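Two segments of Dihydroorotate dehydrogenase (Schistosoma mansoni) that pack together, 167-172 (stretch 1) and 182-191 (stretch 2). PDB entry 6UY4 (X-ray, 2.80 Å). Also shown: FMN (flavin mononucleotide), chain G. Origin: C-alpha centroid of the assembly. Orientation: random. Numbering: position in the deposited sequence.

Stretch 1 167-172: GVNLGC
Stretch 2, residues 182-191: DYVAGVRKFG

Residues 167-170 form the end of a strand that begins earlier in the chain, with phi from -123 to -94 and psi from 116 to 160. Gly171 and Cys172 continue extended. Stretch 2 opens within a helix that begins earlier in the chain, phi/psi near -65/-40 through Val187; Phe190 is at -108/1. It is held by bonds such as Gly186 N to Asp182 O and Val187 N to Tyr183 O, both 3.0 Å. The helix runs nearly antiparallel to the strand, at 161°, with axes 8.9 Å apart at closest approach. CA-CA distances set the register: Val168-Phe190 7.2 Å, Leu170-Gly186 5.8 Å, Gly171-Tyr183 6.0 Å, Cys172-Asp182 5.2 Å.

No direct hydrogen bond crosses the interface. One water donates to Gly171 O (2.7 Å) and Asp182 O (2.6 Å).

Leu170 (m, t) points toward the helix and is the centre of the packing. Its CD1 lies 3.6 Å from Val187 CG2, and its CD2 3.6 Å from Phe190 CD2. These apolar groups meet at van der Waals distance, so the contact is one of burial and not of polar bonding. Gly186 makes room: a CB there would clash with Leu170 CD2. Val168 (t) places CG1 over one face of the Phe190 ring (m), 4.1 Å from the centroid, a CH-pi contact. Tyr183 (m) turns its ring edge to Leu170 O, with CE1 3.5 Å from that oxygen. Cys172 (p) brings SG obliquely to the same ring, 3.9 Å from Tyr183 OH. Asn169 faces elsewhere, its ND2 3.5 Å from FMN O2.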

# COMPACT_ATOMS: atom_id res chain seq x y z
N GLY A 167 -2.58 8.45 5.41
CA GLY A 167 -3.62 7.47 5.63
C GLY A 167 -3.13 6.35 6.53
O GLY A 167 -1.92 6.15 6.67
N VAL A 168 -4.05 5.61 7.14
CA VAL A 168 -3.71 4.51 8.03
C VAL A 168 -4.37 3.24 7.51
O VAL A 168 -5.58 3.23 7.26
CB VAL A 168 -4.13 4.79 9.48
CG1 VAL A 168 -3.79 3.60 10.37
CG2 VAL A 168 -3.44 6.04 10.00
N ASN A 169 -3.58 2.19 7.34
CA ASN A 169 -4.06 0.90 6.88
C ASN A 169 -4.26 -0.01 8.08
O ASN A 169 -3.29 -0.35 8.77
CB ASN A 169 -3.09 0.27 5.88
CG ASN A 169 -3.63 -0.99 5.25
OD1 ASN A 169 -3.68 -2.05 5.88
ND2 ASN A 169 -4.04 -0.89 3.99
N LEU A 170 -5.51 -0.40 8.34
CA LEU A 170 -5.85 -1.15 9.53
C LEU A 170 -5.84 -2.65 9.26
O LEU A 170 -6.22 -3.10 8.17
CB LEU A 170 -7.23 -0.73 10.05
CG LEU A 170 -7.40 0.79 10.19
CD1 LEU A 170 -8.86 1.14 10.45
CD2 LEU A 170 -6.52 1.31 11.31
N GLY A 171 -5.41 -3.42 10.26
CA GLY A 171 -5.37 -4.87 10.15
C GLY A 171 -5.78 -5.51 11.46
O GLY A 171 -6.09 -4.84 12.44
N CYS A 172 -5.77 -6.85 11.46
CA CYS A 172 -6.13 -7.64 12.62
C CYS A 172 -4.94 -8.49 13.06
O CYS A 172 -4.04 -8.79 12.28
CB CYS A 172 -7.34 -8.53 12.34
SG CYS A 172 -7.04 -9.82 11.10
N ASP A 182 -11.31 -6.11 15.40
CA ASP A 182 -10.01 -5.45 15.29
C ASP A 182 -10.06 -4.31 14.29
O ASP A 182 -9.48 -3.24 14.53
CB ASP A 182 -8.94 -6.47 14.89
CG ASP A 182 -8.68 -7.49 15.98
OD1 ASP A 182 -9.53 -7.63 16.89
OD2 ASP A 182 -7.62 -8.15 15.93
N TYR A 183 -10.74 -4.51 13.16
CA TYR A 183 -10.88 -3.43 12.19
C TYR A 183 -11.70 -2.28 12.75
O TYR A 183 -11.38 -1.11 12.51
CB TYR A 183 -11.50 -3.96 10.90
CG TYR A 183 -10.63 -4.96 10.16
CD1 TYR A 183 -9.44 -4.56 9.57
CD2 TYR A 183 -11.01 -6.29 10.03
CE1 TYR A 183 -8.64 -5.46 8.89
CE2 TYR A 183 -10.22 -7.20 9.36
CZ TYR A 183 -9.04 -6.77 8.78
OH TYR A 183 -8.25 -7.67 8.11
N VAL A 184 -12.76 -2.59 13.49
CA VAL A 184 -13.57 -1.55 14.11
C VAL A 184 -12.76 -0.78 15.14
O VAL A 184 -12.85 0.45 15.23
CB VAL A 184 -14.85 -2.16 14.73
CG1 VAL A 184 -15.57 -1.14 15.60
CG2 VAL A 184 -15.77 -2.67 13.63
N ALA A 185 -11.95 -1.49 15.94
CA ALA A 185 -11.10 -0.82 16.91
C ALA A 185 -10.11 0.11 16.23
O ALA A 185 -9.82 1.20 16.73
CB ALA A 185 -10.37 -1.85 17.77
N GLY A 186 -9.59 -0.30 15.07
CA GLY A 186 -8.69 0.57 14.33
C GLY A 186 -9.38 1.81 13.80
O GLY A 186 -8.81 2.90 13.81
N VAL A 187 -10.62 1.66 13.32
CA VAL A 187 -11.37 2.81 12.83
C VAL A 187 -11.61 3.81 13.96
O VAL A 187 -11.51 5.02 13.77
CB VAL A 187 -12.70 2.36 12.19
CG1 VAL A 187 -13.53 3.56 11.78
CG2 VAL A 187 -12.43 1.47 10.99
N ARG A 188 -11.91 3.30 15.16
CA ARG A 188 -12.13 4.19 16.29
C ARG A 188 -10.82 4.79 16.80
O ARG A 188 -10.83 5.89 17.37
CB ARG A 188 -12.85 3.44 17.42
N LYS A 189 -9.70 4.09 16.60
CA LYS A 189 -8.43 4.55 17.15
C LYS A 189 -7.81 5.66 16.29
O LYS A 189 -7.32 6.65 16.83
CB LYS A 189 -7.46 3.38 17.27
CG LYS A 189 -6.16 3.71 17.99
CD LYS A 189 -6.39 3.91 19.48
CE LYS A 189 -5.08 4.12 20.22
NZ LYS A 189 -5.28 4.20 21.69
N PHE A 190 -7.83 5.50 14.97
CA PHE A 190 -7.16 6.43 14.07
C PHE A 190 -8.12 7.30 13.27
O PHE A 190 -7.67 8.12 12.47
CB PHE A 190 -6.25 5.67 13.10
CG PHE A 190 -5.19 4.85 13.79
CD1 PHE A 190 -4.02 5.44 14.22
CD2 PHE A 190 -5.37 3.49 13.99
CE1 PHE A 190 -3.04 4.69 14.85
CE2 PHE A 190 -4.40 2.73 14.62
CZ PHE A 190 -3.23 3.33 15.05
N GLY A 191 -9.44 7.14 13.47
CA GLY A 191 -10.40 7.89 12.67
C GLY A 191 -10.36 9.38 12.89
O GLY A 191 -10.82 10.13 12.02
N1 FMN G . 0.16 -3.70 1.70
C2 FMN G . -0.70 -3.46 2.75
O2 FMN G . -1.86 -3.14 2.54
N3 FMN G . -0.25 -3.59 4.05
C4 FMN G . 1.06 -3.96 4.30
O4 FMN G . 1.45 -4.07 5.46
C4A FMN G . 1.92 -4.20 3.24
N5 FMN G . 3.23 -4.56 3.48
C5A FMN G . 4.09 -4.80 2.43
C6 FMN G . 5.41 -5.16 2.68
C7 FMN G . 6.28 -5.40 1.63
C7M FMN G . 7.70 -5.80 1.91
C8 FMN G . 5.83 -5.27 0.32
C8M FMN G . 6.77 -5.53 -0.83
C9 FMN G . 4.51 -4.91 0.06
C9A FMN G . 3.64 -4.67 1.12
N10 FMN G . 2.32 -4.30 0.88
C10 FMN G . 1.47 -4.07 1.93
C1' FMN G . 1.81 -4.15 -0.52
C2' FMN G . 2.06 -2.75 -1.05
O2' FMN G . 1.51 -1.80 -0.16
C3' FMN G . 1.43 -2.55 -2.42
O3' FMN G . 0.08 -2.94 -2.37
C4' FMN G . 2.15 -3.36 -3.50
O4' FMN G . 3.48 -3.63 -3.12
C5' FMN G . 2.15 -2.54 -4.78
O5' FMN G . 3.01 -3.11 -5.74
P FMN G . 4.31 -2.28 -6.19
O1P FMN G . 5.02 -3.07 -7.26
O2P FMN G . 3.91 -0.92 -6.71
O3P FMN G . 5.22 -2.13 -5.00
O HOH W 1 -7.21 -2.57 13.43